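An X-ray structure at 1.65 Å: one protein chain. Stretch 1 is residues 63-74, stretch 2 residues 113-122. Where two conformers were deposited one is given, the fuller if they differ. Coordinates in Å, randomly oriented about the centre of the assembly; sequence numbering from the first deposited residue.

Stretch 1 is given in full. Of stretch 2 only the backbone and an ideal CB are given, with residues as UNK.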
# COMPACT_ATOMS: atom_id res chain seq x y z
N GLN A 63 -9.77 11.59 -21.52
CA GLN A 63 -10.97 12.40 -21.36
C GLN A 63 -10.69 13.75 -20.71
O GLN A 63 -11.28 14.77 -21.10
CB GLN A 63 -12.01 11.66 -20.53
CG GLN A 63 -12.58 10.43 -21.20
CD GLN A 63 -13.59 9.75 -20.31
OE1 GLN A 63 -14.68 10.28 -20.08
NE2 GLN A 63 -13.24 8.57 -19.80
N THR A 64 -9.82 13.76 -19.71
CA THR A 64 -9.51 15.01 -19.03
C THR A 64 -8.75 15.97 -19.95
O THR A 64 -9.00 17.18 -19.95
CB THR A 64 -8.68 14.75 -17.75
OG1 THR A 64 -9.45 13.92 -16.86
CG2 THR A 64 -8.36 16.06 -17.04
N ALA A 65 -7.83 15.42 -20.74
CA ALA A 65 -7.05 16.24 -21.67
C ALA A 65 -7.96 16.82 -22.75
O ALA A 65 -7.78 17.97 -23.16
CB ALA A 65 -5.94 15.40 -22.30
N SER A 66 -8.92 16.03 -23.22
CA SER A 66 -9.84 16.49 -24.25
C SER A 66 -10.68 17.65 -23.73
O SER A 66 -11.01 18.58 -24.47
CB SER A 66 -10.76 15.35 -24.70
OG SER A 66 -11.65 15.78 -25.71
N SER A 67 -11.03 17.60 -22.45
CA SER A 67 -11.84 18.64 -21.83
C SER A 67 -11.06 19.92 -21.51
O SER A 67 -11.55 21.03 -21.74
CB SER A 67 -12.49 18.11 -20.56
OG SER A 67 -13.21 19.13 -19.89
N LEU A 68 -9.84 19.77 -21.01
CA LEU A 68 -9.02 20.92 -20.63
C LEU A 68 -8.32 21.67 -21.77
O LEU A 68 -8.19 22.89 -21.71
CB LEU A 68 -7.97 20.50 -19.60
CG LEU A 68 -8.51 20.08 -18.23
CD1 LEU A 68 -7.36 19.61 -17.36
CD2 LEU A 68 -9.24 21.24 -17.56
N GLN A 69 -7.88 20.94 -22.79
CA GLN A 69 -7.17 21.56 -23.90
C GLN A 69 -5.99 22.38 -23.36
O GLN A 69 -5.10 21.82 -22.72
CB GLN A 69 -8.12 22.45 -24.72
CG GLN A 69 -9.22 21.69 -25.47
CD GLN A 69 -8.67 20.70 -26.49
OE1 GLN A 69 -7.85 21.05 -27.34
NE2 GLN A 69 -9.12 19.45 -26.41
N GLY A 70 -5.99 23.69 -23.59
CA GLY A 70 -4.89 24.51 -23.11
C GLY A 70 -5.00 25.07 -21.70
O GLY A 70 -4.20 25.93 -21.31
N SER A 71 -5.97 24.59 -20.93
CA SER A 71 -6.15 25.07 -19.56
C SER A 71 -5.55 24.13 -18.53
O SER A 71 -5.45 22.92 -18.77
CB SER A 71 -7.63 25.26 -19.25
OG SER A 71 -8.21 26.31 -20.00
N GLN A 72 -5.15 24.69 -17.40
CA GLN A 72 -4.62 23.91 -16.29
C GLN A 72 -5.65 24.07 -15.19
O GLN A 72 -6.59 24.85 -15.33
CB GLN A 72 -3.28 24.47 -15.81
CG GLN A 72 -2.11 24.17 -16.73
CD GLN A 72 -0.84 24.86 -16.29
OE1 GLN A 72 -0.82 26.08 -16.10
NE2 GLN A 72 0.23 24.10 -16.11
N VAL A 73 -5.50 23.34 -14.09
CA VAL A 73 -6.44 23.44 -12.98
C VAL A 73 -5.76 23.99 -11.73
O VAL A 73 -4.55 23.86 -11.57
CB VAL A 73 -7.09 22.07 -12.65
CG1 VAL A 73 -7.86 21.56 -13.87
CG2 VAL A 73 -6.02 21.08 -12.23
N ASP A 74 -6.55 24.61 -10.86
CA ASP A 74 -6.03 25.19 -9.62
C ASP A 74 -5.94 24.14 -8.52
O ASP A 74 -5.22 24.31 -7.53
CB ASP A 74 -6.92 26.34 -9.16
CG ASP A 74 -6.98 27.46 -10.18
OD1 ASP A 74 -7.71 27.31 -11.19
OD2 ASP A 74 -6.30 28.49 -9.98
N UNK A 113 -1.32 11.48 -11.03
CA UNK A 113 -0.89 11.54 -12.42
C UNK A 113 -1.53 12.74 -13.11
O UNK A 113 -0.89 13.45 -13.89
CB UNK A 113 -1.24 10.24 -13.15
N UNK A 114 -2.81 12.98 -12.82
CA UNK A 114 -3.52 14.11 -13.41
C UNK A 114 -2.87 15.42 -12.98
O UNK A 114 -2.73 16.35 -13.78
CB UNK A 114 -5.00 14.09 -13.01
N UNK A 115 -2.47 15.49 -11.72
CA UNK A 115 -1.84 16.70 -11.18
C UNK A 115 -0.50 17.02 -11.84
O UNK A 115 -0.22 18.18 -12.15
CB UNK A 115 -1.64 16.55 -9.67
N UNK A 116 0.33 16.01 -12.03
CA UNK A 116 1.63 16.23 -12.65
C UNK A 116 1.45 16.74 -14.08
O UNK A 116 2.31 17.42 -14.62
CB UNK A 116 2.46 14.94 -12.64
N UNK A 117 0.30 16.41 -14.66
CA UNK A 117 -0.02 16.80 -16.03
C UNK A 117 -0.76 18.13 -16.16
O UNK A 117 -0.41 18.98 -16.98
CB UNK A 117 -0.86 15.70 -16.68
N UNK A 118 -1.78 18.31 -15.32
CA UNK A 118 -2.64 19.49 -15.42
C UNK A 118 -2.65 20.54 -14.31
O UNK A 118 -3.25 21.60 -14.49
CB UNK A 118 -4.08 18.99 -15.57
N UNK A 119 -2.02 20.27 -13.18
CA UNK A 119 -2.03 21.23 -12.08
C UNK A 119 -1.10 22.43 -12.33
O UNK A 119 0.06 22.26 -12.70
CB UNK A 119 -1.63 20.53 -10.78
N UNK A 120 -1.62 23.63 -12.11
CA UNK A 120 -0.83 24.85 -12.30
C UNK A 120 0.27 24.93 -11.25
O UNK A 120 0.15 24.36 -10.16
CB UNK A 120 -1.72 26.09 -12.23
N UNK A 121 1.38 25.61 -11.57
CA UNK A 121 2.44 25.71 -10.57
C UNK A 121 1.83 26.42 -9.36
O UNK A 121 1.07 27.37 -9.53
CB UNK A 121 3.66 26.45 -11.11
N UNK A 122 2.14 25.94 -8.17
CA UNK A 122 1.59 26.54 -6.97
C UNK A 122 0.19 26.03 -6.63
O UNK A 122 -0.41 26.47 -5.66
CB UNK A 122 1.56 28.06 -7.13

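Two backbone segments frame the analysis. Stretch 1 leaves its helix at Leu68, passes through a type II' turn from Leu68 to Ser71 and reaches Val73; stretch 2 runs as a helix from 113 to 118 and then extends. The two helix axes come no closer than 11.7 Å, at 30° between their N-to-C directions, so contact between the helices depends on side chains.

At 113, phi/psi of -59/-41 is helical and nothing of stretch 1 lies within 5.5 Å of the ideal CB. Most helix-tolerant residues would suit. The deposited residue is Lys113, whose carbonyl accepts hydrogen bonds from the side chains at 116 and 117.

Position 114 points its CA-to-CB bond toward stretch 1, with Thr64 CA 8.3 Å from its own CA. That gap calls for a side chain of some length, and leucine, methionine or isoleucine would be reasonable. It is Leu114, whose CD2 comes 3.8 Å from Thr64 OG1.

Positions 115, 116 and 117 offer little evidence: their ideal CB atoms have no neighbour from stretch 1, so the helical backbone is the main constraint, and alanine, serine, threonine or glutamine would all do. They are Ala115, Thr116 and Thr117. Thr116 OG1 and Thr117 OG1 each donate to Lys113 O, at 2.8 and 3.0 Å.

Position 118 is more informative. Its CB points sideways, but the ideal CB already lies 3.8 Å from Leu68 CD1 and 4.4 Å from Val73 CG2. A flat ring could lie against Leu68, while a leucine or methionine could also pack there. The residue is His118, with chi1 of -54° (m). Leu68 CD1 sits over one face of its ring, 3.8 Å from the centroid and 27° off the normal, a CH-pi contact. Thr64 CG2 approaches His118 CD2 at 4.0 Å. A water bridges the ring to the turn, 2.7 Å from His118 ND1 and donating to Ser71 O at 2.8 Å. The backbone contributes independently of side-chain identity: Val73 N donates to His118 O at 2.9 Å and 162°.

Position 119 leaves helical angles at -75/132 and forms a parallel bridge with Val73, CA to CA 5.0 Å. Both side chains take the same face of the sheet, so an aliphatic such as valine, isoleucine or leucine fits beside Val73. Leu119 is found, with CD1 4.1 Å from Val73 CG2 and 3.6 Å from Val73 O.

At 120, the backbone N donates to Val73 O at 3.0 Å and 170°, completing the pairing around Val73. CA-to-CB runs sideways, but the carboxylate of Asp74 is a charge that a long basic side chain could reach; arginine or lysine would serve. Lys120 does so: its NZ forms a salt bridge with Asp74 OD2 at 2.9 Å.

Position 121 points away, and phi of -61° admits proline among many residues. Pro121 CD lies 4.1 Å from Gln72 NE2.

Position 122 has phi/psi of 83/1, where a CB would jam against the preceding carbonyl oxygen. Glycine is therefore strongly indicated, and Gly122 is deposited.

Stretch 2 (113-122) KLATTHLKPG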
# COMPACT_ATOMS: atom_id res chain seq x y z
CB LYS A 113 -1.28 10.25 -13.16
CG LYS A 113 -0.76 10.18 -14.61
CD LYS A 113 0.76 10.17 -14.65
CE LYS A 113 1.28 10.19 -16.08
NZ LYS A 113 2.76 10.03 -16.14
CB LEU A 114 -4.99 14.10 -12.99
CG LEU A 114 -5.87 13.04 -13.66
CD1 LEU A 114 -7.21 12.93 -12.94
CD2 LEU A 114 -6.07 13.41 -15.12
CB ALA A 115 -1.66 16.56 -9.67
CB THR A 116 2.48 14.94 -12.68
OG1 THR A 116 1.81 13.93 -13.44
CG2 THR A 116 2.71 14.43 -11.26
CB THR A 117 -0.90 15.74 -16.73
OG1 THR A 117 -0.29 14.44 -16.63
CG2 THR A 117 -1.09 16.10 -18.19
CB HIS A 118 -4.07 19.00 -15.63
CG HIS A 118 -4.22 18.06 -16.78
ND1 HIS A 118 -4.12 18.48 -18.09
CD2 HIS A 118 -4.45 16.72 -16.83
CE1 HIS A 118 -4.28 17.44 -18.90
NE2 HIS A 118 -4.48 16.36 -18.16
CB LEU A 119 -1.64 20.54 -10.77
CG LEU A 119 -1.82 21.30 -9.46
CD1 LEU A 119 -3.30 21.56 -9.17
CD2 LEU A 119 -1.20 20.48 -8.33
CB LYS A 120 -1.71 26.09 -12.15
CG LYS A 120 -2.26 26.25 -10.72
CD LYS A 120 -2.63 27.68 -10.37
CE LYS A 120 -3.31 27.77 -9.01
NZ LYS A 120 -3.75 29.16 -8.70
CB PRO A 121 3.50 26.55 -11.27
CG PRO A 121 3.35 26.10 -12.70
CD PRO A 121 1.85 26.11 -12.88
O HOH W 1 -3.45 20.97 -18.84
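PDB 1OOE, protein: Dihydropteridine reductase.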